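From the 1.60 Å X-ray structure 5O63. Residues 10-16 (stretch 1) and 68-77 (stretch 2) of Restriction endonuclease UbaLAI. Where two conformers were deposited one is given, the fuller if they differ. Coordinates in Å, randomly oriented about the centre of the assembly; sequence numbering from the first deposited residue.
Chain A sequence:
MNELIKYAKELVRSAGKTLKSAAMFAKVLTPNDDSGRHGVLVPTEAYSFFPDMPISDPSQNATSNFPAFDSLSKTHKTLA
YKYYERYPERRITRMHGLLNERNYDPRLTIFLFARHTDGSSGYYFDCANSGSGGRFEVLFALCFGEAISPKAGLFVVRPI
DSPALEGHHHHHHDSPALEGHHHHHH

Stretch 1 10-16: ELVRSAG
Stretch 2 (68-77) AFDSLSKTHK

The methyl of Ala15 sits almost exactly on the axis of the Phe69 ring: CB lies 3.6 Å from the ring centroid and 5° off its normal, a CH-pi contact over one face, with Ala15 CB to Phe69 CD1 at 3.8 Å. Stretch 1 is helical from Glu10 (phi/psi near -67/-42 to Val12), then passes -60/-25 at Arg13, -75/-17 at Ser14 and -96/7 at Ala15, and turns at Gly16 with positive phi (78/23), a value that favours glycine. Stretch 2 is a hairpin: strand 68-70 pairs with strand 75-77 through Ala68 N to Lys77 O (2.9 Å), Lys77 N to Ala68 O (2.8 Å) and Asp70 N to Thr75 O (3.0 Å). Its turn has helical angles at 71-73 and left-handed ones at Lys74 (44/44), and Ser73 N donates to Asp70 OD1 at 2.8 Å. In register, CA of Leu11 faces CA of Ser71 at 6.9 Å, CA of Ser14 that of Lys74 at 7.0 Å, and CA of Ala15 that of Phe69 at 7.0 Å. Phe69 (chi1 t, chi2 80°) points toward stretch 1; a small methyl lets the backbone of stretch 1 come close above its ring. Ser14 (chi1 p) folds OG back to Leu11 O, donating at 2.6 Å, and the same OG accepts a weak hydrogen bond from Lys74 NZ at 3.1 Å, the one hydrogen bond between the stretches. Lys74 points its CA-to-CB bond sideways, but chi angles m, m, t, t carry the ammonium inward, where NZ also donates to Ser71 OG at 2.9 Å; Ser71 is t. Leu11 (t, p) turns its end in, CD1 reaching Ser71 CB at 3.4 Å; both residues are buried. The contact is small, 272 Å² summed over both sides.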

ATOM      1  N   GLU A  10      14.640   6.168  -1.158  1.00 31.75           N
ATOM      2  CA  GLU A  10      15.344   4.959  -0.776  1.00 35.23           C
ATOM      3  C   GLU A  10      14.602   3.702  -1.313  1.00 34.15           C
ATOM      4  O   GLU A  10      15.214   2.704  -1.775  1.00 32.92           O
ATOM      5  CB  GLU A  10      15.451   4.918   0.759  1.00 40.35           C
ATOM      6  CG  GLU A  10      16.565   3.987   1.292  1.00 45.64           C
ATOM      7  N   LEU A  11      13.282   3.765  -1.260  1.00 32.17           N
ATOM      8  CA  LEU A  11      12.478   2.624  -1.726  1.00 30.04           C
ATOM      9  C   LEU A  11      12.662   2.462  -3.251  1.00 29.03           C
ATOM     10  O   LEU A  11      12.831   1.316  -3.784  1.00 29.63           O
ATOM     11  CB  LEU A  11      11.010   2.852  -1.326  1.00 28.61           C
ATOM     12  CG  LEU A  11       9.971   1.793  -1.600  1.00 36.85           C
ATOM     13  CD1 LEU A  11      10.532   0.437  -1.225  1.00 40.21           C
ATOM     14  CD2 LEU A  11       8.815   2.122  -0.694  1.00 34.43           C
ATOM     15  N   VAL A  12      12.672   3.587  -3.979  1.00 29.46           N
ATOM     16  CA  VAL A  12      12.836   3.493  -5.442  1.00 29.95           C
ATOM     17  C   VAL A  12      14.242   3.015  -5.776  1.00 31.92           C
ATOM     18  O   VAL A  12      14.449   2.120  -6.622  1.00 31.68           O
ATOM     19  CB  VAL A  12      12.461   4.822  -6.107  1.00 27.85           C
ATOM     20  CG1 VAL A  12      12.879   4.866  -7.518  1.00 30.92           C
ATOM     21  CG2 VAL A  12      10.930   5.024  -5.958  1.00 32.30           C
ATOM     22  N   ARG A  13      15.238   3.595  -5.111  1.00 33.81           N
ATOM     23  CA  ARG A  13      16.598   3.153  -5.374  1.00 37.85           C
ATOM     24  C   ARG A  13      16.766   1.646  -5.043  1.00 35.91           C
ATOM     25  O   ARG A  13      17.601   0.997  -5.684  1.00 34.49           O
ATOM     26  CB  ARG A  13      17.597   4.022  -4.597  1.00 42.27           C
ATOM     27  CG  ARG A  13      17.837   3.518  -3.194  1.00 43.35           C
ATOM     28  N   SER A  14      15.936   1.075  -4.148  1.00 34.10           N
ATOM     29  CA  SER A  14      16.160  -0.312  -3.758  1.00 35.56           C
ATOM     30  C   SER A  14      15.699  -1.207  -4.901  1.00 31.59           C
ATOM     31  O   SER A  14      16.040  -2.396  -4.935  1.00 35.49           O
ATOM     32  CB  SER A  14      15.442  -0.683  -2.440  1.00 33.65           C
ATOM     33  OG  SER A  14      14.043  -0.618  -2.540  1.00 34.69           O
ATOM     34  N   ALA A  15      14.897  -0.649  -5.821  1.00 29.98           N
ATOM     35  CA  ALA A  15      14.451  -1.377  -7.021  1.00 30.25           C
ATOM     36  C   ALA A  15      15.344  -1.061  -8.237  1.00 34.61           C
ATOM     37  O   ALA A  15      15.050  -1.432  -9.367  1.00 36.52           O
ATOM     38  CB  ALA A  15      12.998  -1.044  -7.326  1.00 28.79           C
ATOM     39  N   GLY A  16      16.403  -0.332  -7.981  1.00 33.91           N
ATOM     40  CA  GLY A  16      17.345   0.056  -9.051  1.00 38.96           C
ATOM     41  C   GLY A  16      16.900   1.197  -9.957  1.00 41.61           C
ATOM     42  O   GLY A  16      17.394   1.343 -11.078  1.00 44.08           O
ATOM     43  N   ALA A  68       4.205  -4.814  -8.468  1.00 24.28           N
ATOM     44  CA  ALA A  68       4.582  -3.919  -7.369  1.00 23.94           C
ATOM     45  C   ALA A  68       5.857  -4.442  -6.791  1.00 28.07           C
ATOM     46  O   ALA A  68       6.026  -5.669  -6.659  1.00 27.76           O
ATOM     47  CB  ALA A  68       3.498  -3.864  -6.277  1.00 21.81           C
ATOM     48  N   PHE A  69       6.775  -3.546  -6.475  1.00 24.12           N
ATOM     49  CA  PHE A  69       8.022  -3.929  -5.852  1.00 23.87           C
ATOM     50  C   PHE A  69       7.812  -4.066  -4.359  1.00 25.07           C
ATOM     51  O   PHE A  69       7.407  -3.124  -3.676  1.00 24.59           O
ATOM     52  CB  PHE A  69       9.105  -2.916  -6.158  1.00 25.53           C
ATOM     53  CG  PHE A  69      10.429  -3.301  -5.631  1.00 26.89           C
ATOM     54  CD1 PHE A  69      11.242  -4.240  -6.322  1.00 27.66           C
ATOM     55  CD2 PHE A  69      10.891  -2.767  -4.466  1.00 27.41           C
ATOM     56  CE1 PHE A  69      12.498  -4.554  -5.840  1.00 30.81           C
ATOM     57  CE2 PHE A  69      12.164  -3.078  -3.993  1.00 30.41           C
ATOM     58  CZ  PHE A  69      12.964  -4.000  -4.680  1.00 35.25           C
ATOM     59  N   ASP A  70       8.037  -5.270  -3.838  1.00 21.35           N
ATOM     60  CA  ASP A  70       7.838  -5.543  -2.428  1.00 21.16           C
ATOM     61  C   ASP A  70       9.080  -5.198  -1.666  1.00 23.68           C
ATOM     62  O   ASP A  70      10.138  -5.804  -1.837  1.00 25.48           O
ATOM     63  CB  ASP A  70       7.497  -7.024  -2.212  1.00 24.04           C
ATOM     64  CG  ASP A  70       7.262  -7.327  -0.783  1.00 34.57           C
ATOM     65  OD1 ASP A  70       8.207  -7.537  -0.028  1.00 42.08           O
ATOM     66  OD2 ASP A  70       6.093  -7.368  -0.396  1.00 39.90           O
ATOM     67  N   SER A  71       9.009  -4.142  -0.836  1.00 20.18           N
ATOM     68  CA  SER A  71      10.179  -3.656  -0.171  1.00 22.59           C
ATOM     69  C   SER A  71      10.735  -4.651   0.834  1.00 25.46           C
ATOM     70  O   SER A  71      11.921  -4.707   1.025  1.00 29.18           O
ATOM     71  CB  SER A  71       9.828  -2.324   0.538  1.00 22.67           C
ATOM     72  OG  SER A  71      10.943  -1.791   1.272  1.00 31.30           O
ATOM     73  N   LEU A  72       9.875  -5.423   1.487  1.00 24.75           N
ATOM     74  CA  LEU A  72      10.386  -6.291   2.544  1.00 28.60           C
ATOM     75  C   LEU A  72      11.263  -7.413   1.924  1.00 28.41           C
ATOM     76  O   LEU A  72      12.350  -7.698   2.440  1.00 29.72           O
ATOM     77  CB  LEU A  72       9.254  -6.913   3.361  1.00 27.24           C
ATOM     78  CG  LEU A  72       8.576  -5.941   4.329  1.00 25.55           C
ATOM     79  CD1 LEU A  72       7.428  -6.740   5.004  1.00 29.67           C
ATOM     80  CD2 LEU A  72       9.647  -5.549   5.301  1.00 28.99           C
ATOM     81  N   SER A  73      10.802  -7.955   0.799  1.00 28.20           N
ATOM     82  CA  SER A  73      11.583  -8.983   0.082  1.00 29.88           C
ATOM     83  C   SER A  73      12.581  -8.472  -0.948  1.00 30.18           C
ATOM     84  O   SER A  73      13.395  -9.252  -1.471  1.00 31.57           O
ATOM     85  CB  SER A  73      10.600  -9.945  -0.604  1.00 31.59           C
ATOM     86  OG  SER A  73       9.885  -9.336  -1.696  1.00 32.06           O
ATOM     87  N   LYS A  74      12.566  -7.166  -1.207  0.50 27.81           N
ATOM     88  CA  LYS A  74      13.307  -6.536  -2.299  0.50 27.76           C
ATOM     89  C   LYS A  74      13.174  -7.350  -3.592  0.50 29.17           C
ATOM     90  O   LYS A  74      14.183  -7.576  -4.286  0.50 30.21           O
ATOM     91  CB  LYS A  74      14.796  -6.331  -1.932  0.50 31.19           C
ATOM     92  CG  LYS A  74      15.040  -5.358  -0.726  0.50 36.67           C
ATOM     93  CD  LYS A  74      14.340  -4.015  -0.921  0.50 36.13           C
ATOM     94  CE  LYS A  74      14.640  -3.004   0.222  0.50 38.07           C
ATOM     95  NZ  LYS A  74      13.649  -1.848   0.327  0.50 35.48           N
ATOM     96  N   THR A  75      11.951  -7.807  -3.910  1.00 28.35           N
ATOM     97  CA  THR A  75      11.678  -8.439  -5.233  1.00 26.81           C
ATOM     98  C   THR A  75      10.406  -7.923  -5.900  1.00 22.74           C
ATOM     99  O   THR A  75       9.474  -7.471  -5.217  1.00 26.75           O
ATOM    100  CB  THR A  75      11.532  -9.988  -5.112  1.00 35.45           C
ATOM    101  OG1 THR A  75      10.607 -10.268  -4.077  1.00 37.19           O
ATOM    102  CG2 THR A  75      12.844 -10.598  -4.763  1.00 37.02           C
ATOM    103  N   HIS A  76      10.364  -7.990  -7.234  1.00 27.86           N
ATOM    104  CA  HIS A  76       9.134  -7.606  -7.911  1.00 30.32           C
ATOM    105  C   HIS A  76       8.070  -8.674  -7.716  1.00 29.11           C
ATOM    106  O   HIS A  76       8.377  -9.868  -7.810  1.00 30.98           O
ATOM    107  CB  HIS A  76       9.420  -7.368  -9.371  1.00 36.13           C
ATOM    108  CG  HIS A  76      10.142  -6.072  -9.593  1.00 41.90           C
ATOM    109  ND1 HIS A  76      11.467  -5.991  -9.968  1.00 51.30           N
ATOM    110  CD2 HIS A  76       9.732  -4.799  -9.391  1.00 40.60           C
ATOM    111  CE1 HIS A  76      11.820  -4.720 -10.059  1.00 50.87           C
ATOM    112  NE2 HIS A  76      10.788  -3.975  -9.696  1.00 49.16           N
ATOM    113  N   LYS A  77       6.835  -8.260  -7.426  1.00 24.95           N
ATOM    114  CA  LYS A  77       5.728  -9.193  -7.225  1.00 25.52           C
ATOM    115  C   LYS A  77       4.541  -8.735  -8.061  1.00 27.40           C
ATOM    116  O   LYS A  77       4.582  -7.676  -8.716  1.00 30.06           O
ATOM    117  CB  LYS A  77       5.392  -9.306  -5.734  1.00 29.88           C
ATOM    118  CG  LYS A  77       6.527 -10.005  -4.989  1.00 39.25           C
ATOM    119  CD  LYS A  77       6.313 -10.187  -3.480  1.00 41.88           C
ATOM    120  CE  LYS A  77       7.416 -11.159  -3.003  1.00 46.16           C
ATOM    121  NZ  LYS A  77       7.840 -12.124  -4.095  1.00 51.28           N
TER